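Local coordinates for HTH cro/C1-type domain-containing protein (Pseudomonas aeruginosa PAO1, PDB 7CSV), which is the antitoxin HigA, a dimeric regulator that recognises specific pseudopalindromic DNA motifs, probably through its helix-turn-helix domain, at residues Met6-Pro11 with Leu79-Ala84; Glu13-Glu18 with Asp43-Gln48; Arg32-Ser37 with Ala53-Arg58. All coordinates share one frame; numbering follows the deposited sequence.

Contact 1. Residues Met6-Pro11 with Leu79-Ala84; sequences MRPIHP and LATAYA
The extended N-terminal arm that precedes helix 11-23 runs over the long C-terminal helix 67-93, with Met-6 and Pro-8 lying on Ala-80, Thr-81 and Tyr-83. The small Ala-80 side chain allows a close approach of the backbones: the CA atoms of Pro-8 and Ala-80 are 5.0 Å apart, and Ala-80 CB sits 3.6 Å from Pro-8 CA. The proline ring adds its CB and CG, CB lying 3.8 Å from Ala-80 CB, and the same two ring atoms meet the methyl CG2 of Thr-81, 3.9 Å from Pro-8 CB. Thr-81 turns its hydroxyl to the backbone O of Ser-78, so that its methyl is what faces the proline. Met-6 also packs on Ala-80. Its CB rests 3.8 Å from Ala-80 CA, and its CG, beside the backbone N (chi1 -59°), reaches Tyr-83 CD2 at 3.8 Å, the two side chains crossing at about a right angle. Further bends at chi2 and chi3 fold the methionine back, so that CE returns to 4.1 Å from Ala-80 CA. The hydroxyl of Tyr-83 bonds to Glu-91 farther along the same helix, while the tyrosine side chain also packs on Ile-57 of the second subunit. No hydrogen bond joins the two segments; the arm is held here by van der Waals contact at the protein surface, which implies shape matching rather than directional bonding.

Contact 2. Residues Glu13-Glu18 with Asp43-Gln48; sequences EILRDE and DIVREQ
Arg-16 makes its polar contacts with Val-45 and Glu-47 through a single terminal nitrogen, NH2. This atom donates to Glu-47 OE2 at 3.0 Å in a nearly straight bond (171°) that is also a salt bridge, and to Val-45 O at 2.7 Å along a more bent path (149°). Both acceptors lie at the guanidinium edge. The carboxylate is nearly coplanar with the guanidinium, the planes 5° apart, and OE2 receives the bond on its anti lone pair, away from OE1. Before it reaches these oxygens the arginine chain passes across Val-45, CG lying 3.7 Å from Val-45 CB; a bend at chi3 then sets the direction of NE. On the apolar side of the contact, Leu-15 CD2 touches Val-45 CG1 at 4.0 Å and Ile-44 CG2 at 4.1 Å.

Val-45 closes helix 38-45, and Glu-47, with positive phi, forms the Schellman motif that ends it. The arginine therefore binds a carbonyl at a helix C-terminus, where the helix dipole would be expected to favour a positive charge. In the helix-turn-helix fold this joins helix 11-23 to the end of helix 38-45.

Glu-13, one turn before Arg-16, lays its CA over one face of the guanidinium, 3.5 Å above the plane and offset toward the rim. Its own carboxylate comes close to that of Glu-47, OE2 to OE2 4.0 Å, a like-charge approach that the nearby arginine may ease. A water lies between the two carboxylates, but it sits too close to Glu-13 OE2 for the bridge to be trusted. Farther out, His-10 packs on Glu-47, and Leu-15 continues inward onto Leu-59, Phe-63 and Trp-70.

Contact 3. Residues Arg32-Ser37 with Ala53-Arg58; sequences RALKVS and ADMAIR
Arg-58 stretches in an extended chain from CG to NE past Val-36, the two side chains running in opposite directions. Val-36 meets it with CG1, the branch anti to the carbonyl carbon (chi1 -61°), 3.6 Å from Arg-58 CD. NE donates to Asp-54 OD2, one turn back on the same helix, at 2.9 Å in a hydrogen bond straight at the donor (169°), part of a salt bridge, that meets OD2 on its syn side but out of the carboxylate plane. NH1 makes a short but weak, bent bond (126°) to Leu-34 O, 2.7 Å away at the guanidinium edge, and a salt bridge to Glu-93 of the second subunit. Lys-35 O lies over one face. Leu-34, its CG beside the backbone N, divides its branches: CD2 comes 3.5 Å from Arg-58 O, and CD1 meets Met-55 CE at 3.8 Å. Met-55, bent at chi2 and chi3, crosses the leucine at about a right angle. The contact thus sets the end of helix 27-34 and the turn that follows it, where Lys-35 has positive phi, against the start of helix 53-63; Met-55 and Val-36 also reach helix 38-45 through Ile-44 and Val-41, respectively.

From the N terminus, the arm at 6-11 meets helix 67-93 near the end of the chain, so contact 1 closes a loop that encloses both other contacts. Within it, helix 11-23 opens contact 2, which is completed at 43-48. Contact 3 starts between these, at 32-37, and ends beyond them at 53-58, so the two cross along the chain, contact 2 tying helix 11-23 to helix 38-45 and contact 3 tying helix 27-34 to helix 53-63. Contacts 1 and 2 touch where His-10 meets Ile-44 and Glu-47; contacts 2 and 3 meet through Ile-44 and Met-55. Contacts 1 and 3, 24 Å apart between centres, do not touch, but both reach the second subunit.

Contact 1. Residues Met6-Pro11 with Leu79-Ala84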
ATOM      1  N   MET A   6      -8.560 -14.496   4.251  1.00 16.30           N
ATOM      2  CA  MET A   6      -8.295 -13.108   4.622  1.00 13.14           C
ATOM      3  C   MET A   6      -9.600 -12.415   4.979  1.00 14.33           C
ATOM      4  O   MET A   6     -10.558 -12.445   4.197  1.00 20.14           O
ATOM      5  CB  MET A   6      -7.616 -12.341   3.481  1.00 17.57           C
ATOM      6  CG  MET A   6      -6.291 -12.917   3.015  1.00 14.27           C
ATOM      7  SD  MET A   6      -4.965 -12.536   4.182  1.00 19.49           S
ATOM      8  CE  MET A   6      -4.784 -10.776   3.881  1.00 17.20           C
ATOM      9  N   ARG A   7      -9.638 -11.784   6.145  1.00 15.45           N
ATOM     10  CA  ARG A   7     -10.765 -10.952   6.509  1.00 17.10           C
ATOM     11  C   ARG A   7     -10.283  -9.509   6.628  1.00 17.60           C
ATOM     12  O   ARG A   7      -9.258  -9.255   7.277  1.00 19.96           O
ATOM     13  CB  ARG A   7     -11.407 -11.429   7.833  1.00 23.30           C
ATOM     14  CG  ARG A   7     -12.160 -10.337   8.586  1.00 33.14           C
ATOM     15  CD  ARG A   7     -13.461 -10.802   9.257  1.00 36.26           C
ATOM     16  NE  ARG A   7     -14.358 -11.574   8.391  1.00 40.55           N
ATOM     17  CZ  ARG A   7     -15.235 -12.475   8.834  1.00 43.06           C
ATOM     18  NH1 ARG A   7     -16.010 -13.134   7.979  1.00 38.81           N
ATOM     19  NH2 ARG A   7     -15.367 -12.688  10.138  1.00 41.96           N
ATOM     20  N   PRO A   8     -10.969  -8.553   6.010  1.00 14.75           N
ATOM     21  CA  PRO A   8     -10.452  -7.180   5.952  1.00 14.61           C
ATOM     22  C   PRO A   8     -10.681  -6.403   7.240  1.00 15.41           C
ATOM     23  O   PRO A   8     -11.741  -6.479   7.866  1.00 18.00           O
ATOM     24  CB  PRO A   8     -11.232  -6.561   4.779  1.00 14.41           C
ATOM     25  CG  PRO A   8     -11.947  -7.737   4.092  1.00 23.44           C
ATOM     26  CD  PRO A   8     -12.165  -8.731   5.171  1.00 17.45           C
ATOM     27  N   ILE A   9      -9.667  -5.638   7.632  1.00 15.64           N
ATOM     28  CA  ILE A   9      -9.788  -4.662   8.705  1.00 17.58           C
ATOM     29  C   ILE A   9      -9.440  -3.310   8.112  1.00 14.64           C
ATOM     30  O   ILE A   9      -8.292  -3.082   7.718  1.00 16.81           O
ATOM     31  CB  ILE A   9      -8.864  -4.981   9.884  1.00 17.95           C
ATOM     32  CG1 ILE A   9      -9.267  -6.298  10.541  1.00 21.50           C
ATOM     33  CG2 ILE A   9      -8.901  -3.855  10.907  1.00 19.14           C
ATOM     34  CD1 ILE A   9      -8.567  -6.517  11.842  1.00 25.19           C
ATOM     35  N   HIS A  10     -10.418  -2.421   8.060  1.00 15.03           N
ATOM     36  CA  HIS A  10     -10.171  -1.112   7.476  1.00 16.66           C
ATOM     37  C   HIS A  10      -9.247  -0.281   8.364  1.00 14.23           C
ATOM     38  O   HIS A  10      -9.390  -0.284   9.592  1.00 15.67           O
ATOM     39  CB  HIS A  10     -11.479  -0.367   7.252  1.00 16.61           C
ATOM     40  CG  HIS A  10     -11.350   0.761   6.286  1.00 12.24           C
ATOM     41  ND1 HIS A  10     -10.821   1.982   6.646  1.00 12.27           N
ATOM     42  CD2 HIS A  10     -11.649   0.852   4.969  1.00 14.78           C
ATOM     43  CE1 HIS A  10     -10.808   2.778   5.592  1.00 12.76           C
ATOM     44  NE2 HIS A  10     -11.310   2.117   4.562  1.00 12.24           N
ATOM     45  N   PRO A  11      -8.294   0.446   7.773  1.00 12.60           N
ATOM     46  CA  PRO A  11      -7.424   1.313   8.578  1.00 13.15           C
ATOM     47  C   PRO A  11      -8.186   2.304   9.431  1.00 13.56           C
ATOM     48  O   PRO A  11      -7.688   2.693  10.492  1.00 13.92           O
ATOM     49  CB  PRO A  11      -6.579   2.044   7.526  1.00 16.33           C
ATOM     50  CG  PRO A  11      -6.611   1.153   6.326  1.00 13.86           C
ATOM     51  CD  PRO A  11      -7.922   0.437   6.345  1.00 12.86           C
ATOM     52  N   LEU A  79      -5.320  -5.899   0.266  1.00 10.64           N
ATOM     53  CA  LEU A  79      -5.040  -7.293  -0.076  1.00 10.53           C
ATOM     54  C   LEU A  79      -6.175  -8.201   0.356  1.00 11.05           C
ATOM     55  O   LEU A  79      -6.536  -9.142  -0.368  1.00 11.66           O
ATOM     56  CB  LEU A  79      -3.733  -7.748   0.564  1.00  9.41           C
ATOM     57  CG  LEU A  79      -2.474  -7.253  -0.148  1.00 11.81           C
ATOM     58  CD1 LEU A  79      -1.233  -7.623   0.660  1.00 13.42           C
ATOM     59  CD2 LEU A  79      -2.391  -7.829  -1.575  1.00 12.58           C
ATOM     60  N   ALA A  80      -6.748  -7.950   1.535  1.00  9.32           N
ATOM     61  CA  ALA A  80      -7.821  -8.825   2.014  1.00 11.65           C
ATOM     62  C   ALA A  80      -9.031  -8.758   1.091  1.00 10.50           C
ATOM     63  O   ALA A  80      -9.614  -9.787   0.722  1.00 11.79           O
ATOM     64  CB  ALA A  80      -8.205  -8.451   3.443  1.00 12.30           C
ATOM     65  N   THR A  81      -9.436  -7.545   0.711  1.00 11.37           N
ATOM     66  CA  THR A  81     -10.592  -7.407  -0.164  1.00 11.53           C
ATOM     67  C   THR A  81     -10.318  -8.010  -1.534  1.00 14.91           C
ATOM     68  O   THR A  81     -11.170  -8.716  -2.090  1.00 13.42           O
ATOM     69  CB  THR A  81     -10.980  -5.934  -0.277  1.00 15.82           C
ATOM     70  OG1 THR A  81      -9.945  -5.216  -0.962  1.00 23.58           O
ATOM     71  CG2 THR A  81     -11.122  -5.357   1.104  1.00  9.36           C
ATOM     72  N   ALA A  82      -9.125  -7.759  -2.080  1.00 12.65           N
ATOM     73  CA  ALA A  82      -8.735  -8.353  -3.357  1.00 12.73           C
ATOM     74  C   ALA A  82      -8.697  -9.867  -3.271  1.00 14.27           C
ATOM     75  O   ALA A  82      -9.115 -10.558  -4.211  1.00 15.25           O
ATOM     76  CB  ALA A  82      -7.365  -7.831  -3.793  1.00 15.69           C
ATOM     77  N   TYR A  83      -8.189 -10.403  -2.157  1.00 10.61           N
ATOM     78  CA  TYR A  83      -8.125 -11.855  -2.013  1.00 11.64           C
ATOM     79  C   TYR A  83      -9.519 -12.460  -1.938  1.00 15.37           C
ATOM     80  O   TYR A  83      -9.783 -13.503  -2.549  1.00 14.44           O
ATOM     81  CB  TYR A  83      -7.330 -12.257  -0.774  1.00 10.95           C
ATOM     82  CG  TYR A  83      -7.087 -13.749  -0.726  1.00 12.98           C
ATOM     83  CD1 TYR A  83      -6.095 -14.326  -1.505  1.00 12.20           C
ATOM     84  CD2 TYR A  83      -7.887 -14.579   0.048  1.00 19.71           C
ATOM     85  CE1 TYR A  83      -5.874 -15.707  -1.484  1.00 16.33           C
ATOM     86  CE2 TYR A  83      -7.682 -15.962   0.073  1.00 15.63           C
ATOM     87  CZ  TYR A  83      -6.673 -16.511  -0.698  1.00 22.57           C
ATOM     88  OH  TYR A  83      -6.467 -17.878  -0.684  1.00 19.83           O
ATOM     89  N   ALA A  84     -10.412 -11.847  -1.162  1.00 11.76           N
ATOM     90  CA  ALA A  84     -11.755 -12.409  -1.037  1.00 16.23           C
ATOM     91  C   ALA A  84     -12.477 -12.405  -2.372  1.00 16.63           C
ATOM     92  O   ALA A  84     -13.323 -13.272  -2.628  1.00 17.64           O
ATOM     93  CB  ALA A  84     -12.560 -11.633   0.003  1.00 21.54           C
TER

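Contact 2. Residues Glu13-Glu18 with Asp43-Gln48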
ATOM      1  N   GLU A  13     -10.775   1.818  11.162  1.00 14.83           N
ATOM      2  CA  GLU A  13     -11.119   1.193  12.433  1.00 16.29           C
ATOM      3  C   GLU A  13      -9.991   1.348  13.446  1.00 15.81           C
ATOM      4  O   GLU A  13     -10.237   1.638  14.624  1.00 15.21           O
ATOM      5  CB  GLU A  13     -11.451  -0.278  12.199  1.00 19.38           C
ATOM      6  CG  GLU A  13     -11.714  -1.088  13.449  1.00 23.07           C
ATOM      7  CD  GLU A  13     -12.061  -2.525  13.102  1.00 24.64           C
ATOM      8  OE1 GLU A  13     -11.524  -3.447  13.744  1.00 32.67           O
ATOM      9  OE2 GLU A  13     -12.852  -2.732  12.161  1.00 27.05           O
ATOM     10  N   ILE A  14      -8.746   1.158  13.005  1.00 12.75           N
ATOM     11  CA  ILE A  14      -7.602   1.347  13.890  1.00 14.81           C
ATOM     12  C   ILE A  14      -7.420   2.821  14.227  1.00 13.82           C
ATOM     13  O   ILE A  14      -7.066   3.170  15.363  1.00 13.59           O
ATOM     14  CB  ILE A  14      -6.342   0.741  13.249  1.00 16.79           C
ATOM     15  CG1 ILE A  14      -6.482  -0.788  13.229  1.00 20.93           C
ATOM     16  CG2 ILE A  14      -5.070   1.206  13.962  1.00 18.90           C
ATOM     17  CD1 ILE A  14      -5.261  -1.514  12.791  1.00 29.16           C
ATOM     18  N   LEU A  15      -7.651   3.710  13.256  1.00 13.48           N
ATOM     19  CA  LEU A  15      -7.582   5.141  13.543  1.00 13.10           C
ATOM     20  C   LEU A  15      -8.591   5.523  14.618  1.00 13.05           C
ATOM     21  O   LEU A  15      -8.249   6.211  15.593  1.00 12.79           O
ATOM     22  CB  LEU A  15      -7.829   5.941  12.264  1.00 13.51           C
ATOM     23  CG  LEU A  15      -7.905   7.462  12.355  1.00  9.95           C
ATOM     24  CD1 LEU A  15      -6.636   7.962  12.984  1.00 12.34           C
ATOM     25  CD2 LEU A  15      -8.116   8.048  10.954  1.00 18.42           C
ATOM     26  N   ARG A  16      -9.842   5.062  14.456  1.00 12.70           N
ATOM     27  CA  ARG A  16     -10.895   5.334  15.433  1.00 14.01           C
ATOM     28  C   ARG A  16     -10.515   4.795  16.808  1.00 16.47           C
ATOM     29  O   ARG A  16     -10.566   5.513  17.807  1.00 14.79           O
ATOM     30  CB  ARG A  16     -12.223   4.702  14.981  1.00 20.18           C
ATOM     31  CG  ARG A  16     -12.958   5.411  13.861  1.00 26.54           C
ATOM     32  CD  ARG A  16     -14.402   4.889  13.708  1.00 28.56           C
ATOM     33  NE  ARG A  16     -14.530   3.468  14.044  1.00 28.21           N
ATOM     34  CZ  ARG A  16     -14.574   2.475  13.159  1.00 30.08           C
ATOM     35  NH1 ARG A  16     -14.686   1.223  13.581  1.00 30.79           N
ATOM     36  NH2 ARG A  16     -14.516   2.714  11.849  1.00 27.39           N
ATOM     37  N   ASP A  17     -10.155   3.514  16.874  1.00 13.74           N
ATOM     38  CA  ASP A  17     -10.047   2.820  18.154  1.00 18.97           C
ATOM     39  C   ASP A  17      -8.761   3.155  18.895  1.00 19.18           C
ATOM     40  O   ASP A  17      -8.787   3.349  20.114  1.00 22.16           O
ATOM     41  CB  ASP A  17     -10.116   1.304  17.957  1.00 16.33           C
ATOM     42  CG  ASP A  17     -11.465   0.825  17.471  1.00 22.91           C
ATOM     43  OD1 ASP A  17     -12.455   1.569  17.576  1.00 21.04           O
ATOM     44  OD2 ASP A  17     -11.522  -0.311  16.966  1.00 20.68           O
ATOM     45  N   GLU A  18      -7.618   3.190  18.196  1.00 15.81           N
ATOM     46  CA  GLU A  18      -6.330   3.310  18.860  1.00 16.37           C
ATOM     47  C   GLU A  18      -5.808   4.733  18.898  1.00 15.60           C
ATOM     48  O   GLU A  18      -4.789   4.983  19.551  1.00 16.24           O
ATOM     49  CB  GLU A  18      -5.285   2.420  18.180  1.00 19.03           C
ATOM     50  CG  GLU A  18      -5.674   0.972  18.108  1.00 18.67           C
ATOM     51  CD  GLU A  18      -5.737   0.334  19.471  1.00 26.20           C
ATOM     52  OE1 GLU A  18      -5.250   0.941  20.441  1.00 29.82           O
ATOM     53  OE2 GLU A  18      -6.271  -0.774  19.574  1.00 23.93           O
ATOM     54  N   ASP A  43     -14.537  10.222   5.731  1.00 18.44           N
ATOM     55  CA  ASP A  43     -14.634   9.056   4.853  1.00 17.10           C
ATOM     56  C   ASP A  43     -13.790   7.893   5.375  1.00 18.92           C
ATOM     57  O   ASP A  43     -14.212   6.734   5.319  1.00 17.68           O
ATOM     58  CB  ASP A  43     -14.203   9.420   3.432  1.00 18.19           C
ATOM     59  CG  ASP A  43     -15.160  10.378   2.739  1.00 20.17           C
ATOM     60  OD1 ASP A  43     -16.331  10.471   3.150  1.00 23.83           O
ATOM     61  OD2 ASP A  43     -14.734  11.024   1.759  1.00 24.76           O
ATOM     62  N   ILE A  44     -12.588   8.182   5.881  1.00 12.20           N
ATOM     63  CA  ILE A  44     -11.699   7.118   6.344  1.00 14.40           C
ATOM     64  C   ILE A  44     -12.276   6.429   7.579  1.00 16.72           C
ATOM     65  O   ILE A  44     -12.306   5.200   7.663  1.00 13.41           O
ATOM     66  CB  ILE A  44     -10.288   7.672   6.619  1.00 13.27           C
ATOM     67  CG1 ILE A  44      -9.617   8.077   5.307  1.00 12.62           C
ATOM     68  CG2 ILE A  44      -9.448   6.638   7.386  1.00 15.31           C
ATOM     69  CD1 ILE A  44      -8.513   9.146   5.492  1.00 12.20           C
ATOM     70  N   VAL A  45     -12.728   7.208   8.567  1.00 14.03           N
ATOM     71  CA  VAL A  45     -13.229   6.581   9.785  1.00 15.79           C
ATOM     72  C   VAL A  45     -14.537   5.855   9.525  1.00 16.87           C
ATOM     73  O   VAL A  45     -14.872   4.920  10.255  1.00 19.23           O
ATOM     74  CB  VAL A  45     -13.404   7.598  10.927  1.00 21.03           C
ATOM     75  CG1 VAL A  45     -12.089   8.321  11.200  1.00 17.75           C
ATOM     76  CG2 VAL A  45     -14.517   8.573  10.619  1.00 20.32           C
ATOM     77  N   ARG A  46     -15.284   6.270   8.508  1.00 15.54           N
ATOM     78  CA  ARG A  46     -16.483   5.558   8.079  1.00 13.91           C
ATOM     79  C   ARG A  46     -16.164   4.371   7.184  1.00 18.44           C
ATOM     80  O   ARG A  46     -17.096   3.688   6.729  1.00 16.68           O
ATOM     81  CB  ARG A  46     -17.416   6.512   7.341  1.00 13.87           C
ATOM     82  CG  ARG A  46     -18.086   7.554   8.223  1.00 19.58           C
ATOM     83  CD  ARG A  46     -19.358   6.998   8.842  1.00 26.21           C
ATOM     84  NE  ARG A  46     -20.503   7.122   7.945  1.00 29.44           N
ATOM     85  CZ  ARG A  46     -20.955   6.150   7.159  1.00 29.49           C
ATOM     86  NH1 ARG A  46     -22.007   6.372   6.378  1.00 31.65           N
ATOM     87  NH2 ARG A  46     -20.361   4.962   7.146  1.00 34.50           N
ATOM     88  N   GLU A  47     -14.875   4.123   6.914  1.00 15.02           N
ATOM     89  CA  GLU A  47     -14.434   2.994   6.090  1.00 14.23           C
ATOM     90  C   GLU A  47     -14.931   3.118   4.646  1.00 13.82           C
ATOM     91  O   GLU A  47     -15.204   2.116   3.976  1.00 16.38           O
ATOM     92  CB  GLU A  47     -14.846   1.664   6.737  1.00 18.18           C
ATOM     93  CG  GLU A  47     -14.484   1.644   8.225  1.00 17.76           C
ATOM     94  CD  GLU A  47     -14.607   0.287   8.887  1.00 26.17           C
ATOM     95  OE1 GLU A  47     -14.760  -0.732   8.180  1.00 19.74           O
ATOM     96  OE2 GLU A  47     -14.557   0.249  10.134  1.00 26.92           O
ATOM     97  N   GLN A  48     -15.017   4.357   4.158  1.00 13.56           N
ATOM     98  CA  GLN A  48     -15.464   4.687   2.811  1.00 15.03           C
ATOM     99  C   GLN A  48     -14.343   5.248   1.955  1.00 17.87           C
ATOM    100  O   GLN A  48     -14.600   5.718   0.842  1.00 17.87           O
ATOM    101  CB  GLN A  48     -16.608   5.705   2.855  1.00 14.26           C
ATOM    102  CG  GLN A  48     -17.747   5.294   3.732  1.00 16.31           C
ATOM    103  CD  GLN A  48     -18.412   4.031   3.215  1.00 18.19           C
ATOM    104  OE1 GLN A  48     -18.813   3.966   2.057  1.00 21.57           O
ATOM    105  NE2 GLN A  48     -18.503   3.015   4.063  1.00 19.20           N
TER
HETATM  106  O   HOH W   1     -12.713  -2.647   9.721  1.00 21.76           O

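Contact 3. Residues Arg32-Ser37 with Ala53-Arg58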
ATOM      1  N   ARG A  32      -8.828  19.242  11.124  1.00 16.75           N
ATOM      2  CA  ARG A  32      -8.301  20.591  11.311  1.00 17.58           C
ATOM      3  C   ARG A  32      -6.817  20.571  11.647  1.00 16.15           C
ATOM      4  O   ARG A  32      -6.072  21.483  11.245  1.00 17.50           O
ATOM      5  CB  ARG A  32      -9.097  21.306  12.405  1.00 22.40           C
ATOM      6  CG  ARG A  32     -10.442  21.835  11.916  1.00 29.88           C
ATOM      7  CD  ARG A  32     -11.104  22.787  12.917  1.00 30.06           C
ATOM      8  NE  ARG A  32     -11.309  22.174  14.229  1.00 33.15           N
ATOM      9  CZ  ARG A  32     -12.381  21.468  14.576  1.00 29.05           C
ATOM     10  NH1 ARG A  32     -13.368  21.276  13.705  1.00 33.58           N
ATOM     11  NH2 ARG A  32     -12.471  20.953  15.797  1.00 33.68           N
ATOM     12  N   ALA A  33      -6.367  19.545  12.376  1.00 13.12           N
ATOM     13  CA  ALA A  33      -4.962  19.445  12.750  1.00 12.56           C
ATOM     14  C   ALA A  33      -4.107  18.983  11.586  1.00 12.22           C
ATOM     15  O   ALA A  33      -2.952  19.404  11.450  1.00 12.74           O
ATOM     16  CB  ALA A  33      -4.790  18.505  13.944  1.00 14.95           C
ATOM     17  N   LEU A  34      -4.639  18.086  10.753  1.00 12.91           N
ATOM     18  CA  LEU A  34      -3.883  17.636   9.596  1.00 12.52           C
ATOM     19  C   LEU A  34      -3.934  18.606   8.426  1.00 13.96           C
ATOM     20  O   LEU A  34      -3.210  18.394   7.444  1.00 14.35           O
ATOM     21  CB  LEU A  34      -4.405  16.279   9.131  1.00  9.08           C
ATOM     22  CG  LEU A  34      -4.370  15.155  10.163  1.00  9.40           C
ATOM     23  CD1 LEU A  34      -4.907  13.870   9.543  1.00 10.02           C
ATOM     24  CD2 LEU A  34      -2.962  14.967  10.649  1.00 12.72           C
ATOM     25  N   LYS A  35      -4.780  19.637   8.497  1.00 11.42           N
ATOM     26  CA  LYS A  35      -4.980  20.577   7.395  1.00 15.58           C
ATOM     27  C   LYS A  35      -5.548  19.867   6.164  1.00 13.86           C
ATOM     28  O   LYS A  35      -5.108  20.072   5.032  1.00 17.08           O
ATOM     29  CB  LYS A  35      -3.683  21.326   7.060  1.00 14.10           C
ATOM     30  CG  LYS A  35      -2.938  21.890   8.287  1.00 15.82           C
ATOM     31  CD  LYS A  35      -3.838  22.770   9.152  1.00 15.79           C
ATOM     32  CE  LYS A  35      -3.230  23.018  10.528  1.00 17.59           C
ATOM     33  NZ  LYS A  35      -4.196  23.728  11.428  1.00 21.68           N
ATOM     34  N   VAL A  36      -6.547  19.018   6.401  1.00 15.31           N
ATOM     35  CA  VAL A  36      -7.313  18.366   5.348  1.00 16.81           C
ATOM     36  C   VAL A  36      -8.789  18.647   5.598  1.00 17.84           C
ATOM     37  O   VAL A  36      -9.195  19.039   6.695  1.00 20.65           O
ATOM     38  CB  VAL A  36      -7.050  16.842   5.281  1.00 17.97           C
ATOM     39  CG1 VAL A  36      -5.579  16.579   4.978  1.00 17.96           C
ATOM     40  CG2 VAL A  36      -7.428  16.196   6.589  1.00 18.53           C
ATOM     41  N   SER A  37      -9.589  18.466   4.551  1.00 18.06           N
ATOM     42  CA  SER A  37     -11.027  18.658   4.678  1.00 20.76           C
ATOM     43  C   SER A  37     -11.622  17.618   5.618  1.00 25.71           C
ATOM     44  O   SER A  37     -11.189  16.463   5.642  1.00 23.93           O
ATOM     45  CB  SER A  37     -11.693  18.571   3.309  1.00 24.25           C
ATOM     46  OG  SER A  37     -12.015  17.226   2.995  1.00 27.49           O
ATOM     47  N   ALA A  53      -0.981   7.970   0.298  1.00  9.74           N
ATOM     48  CA  ALA A  53       0.382   8.237   0.749  1.00  9.28           C
ATOM     49  C   ALA A  53       0.466   9.576   1.458  1.00 10.10           C
ATOM     50  O   ALA A  53       1.096   9.683   2.513  1.00  9.52           O
ATOM     51  CB  ALA A  53       1.350   8.202  -0.428  1.00  9.96           C
ATOM     52  N   ASP A  54      -0.151  10.610   0.881  1.00 10.16           N
ATOM     53  CA  ASP A  54      -0.111  11.935   1.495  1.00 11.23           C
ATOM     54  C   ASP A  54      -0.755  11.899   2.871  1.00  9.27           C
ATOM     55  O   ASP A  54      -0.200  12.427   3.836  1.00 10.26           O
ATOM     56  CB  ASP A  54      -0.808  12.946   0.580  1.00 13.24           C
ATOM     57  CG  ASP A  54      -0.765  14.364   1.113  1.00 19.02           C
ATOM     58  OD1 ASP A  54       0.249  15.051   0.880  1.00 21.81           O
ATOM     59  OD2 ASP A  54      -1.761  14.791   1.733  1.00 22.57           O
ATOM     60  N   MET A  55      -1.887  11.194   2.995  1.00  8.87           N
ATOM     61  CA  MET A  55      -2.560  11.093   4.287  1.00 10.11           C
ATOM     62  C   MET A  55      -1.732  10.301   5.288  1.00  9.20           C
ATOM     63  O   MET A  55      -1.766  10.591   6.486  1.00 11.12           O
ATOM     64  CB  MET A  55      -3.937  10.444   4.114  1.00  9.92           C
ATOM     65  CG  MET A  55      -5.061  11.453   3.944  1.00 22.03           C
ATOM     66  SD  MET A  55      -5.304  12.545   5.372  1.00 22.77           S
ATOM     67  CE  MET A  55      -5.276  11.409   6.729  1.00 15.13           C
ATOM     68  N   ALA A  56      -1.013   9.271   4.823  1.00  9.54           N
ATOM     69  CA  ALA A  56      -0.167   8.492   5.724  1.00  6.56           C
ATOM     70  C   ALA A  56       0.950   9.338   6.298  1.00  9.70           C
ATOM     71  O   ALA A  56       1.326   9.182   7.467  1.00 10.32           O
ATOM     72  CB  ALA A  56       0.430   7.294   4.987  1.00  9.75           C
ATOM     73  N   ILE A  57       1.525  10.210   5.474  1.00  8.34           N
ATOM     74  CA  ILE A  57       2.561  11.113   5.979  1.00  9.47           C
ATOM     75  C   ILE A  57       1.973  12.076   7.008  1.00  9.96           C
ATOM     76  O   ILE A  57       2.583  12.334   8.055  1.00  9.87           O
ATOM     77  CB  ILE A  57       3.232  11.852   4.808  1.00  8.26           C
ATOM     78  CG1 ILE A  57       3.982  10.857   3.911  1.00 10.91           C
ATOM     79  CG2 ILE A  57       4.200  12.929   5.320  1.00  8.79           C
ATOM     80  CD1 ILE A  57       4.418  11.444   2.579  1.00 11.00           C
ATOM     81  N   ARG A  58       0.767  12.592   6.750  1.00  8.92           N
ATOM     82  CA  ARG A  58       0.121  13.493   7.702  1.00  9.48           C
ATOM     83  C   ARG A  58      -0.183  12.788   9.018  1.00  8.95           C
ATOM     84  O   ARG A  58       0.080  13.329  10.095  1.00  9.16           O
ATOM     85  CB  ARG A  58      -1.153  14.088   7.098  1.00 11.40           C
ATOM     86  CG  ARG A  58      -0.904  14.903   5.846  1.00 12.00           C
ATOM     87  CD  ARG A  58      -2.161  15.548   5.300  1.00 13.81           C
ATOM     88  NE  ARG A  58      -1.821  16.359   4.130  1.00 18.87           N
ATOM     89  CZ  ARG A  58      -1.494  17.650   4.165  1.00 20.15           C
ATOM     90  NH1 ARG A  58      -1.483  18.329   5.311  1.00 14.87           N
ATOM     91  NH2 ARG A  58      -1.177  18.274   3.041  1.00 23.81           N
TER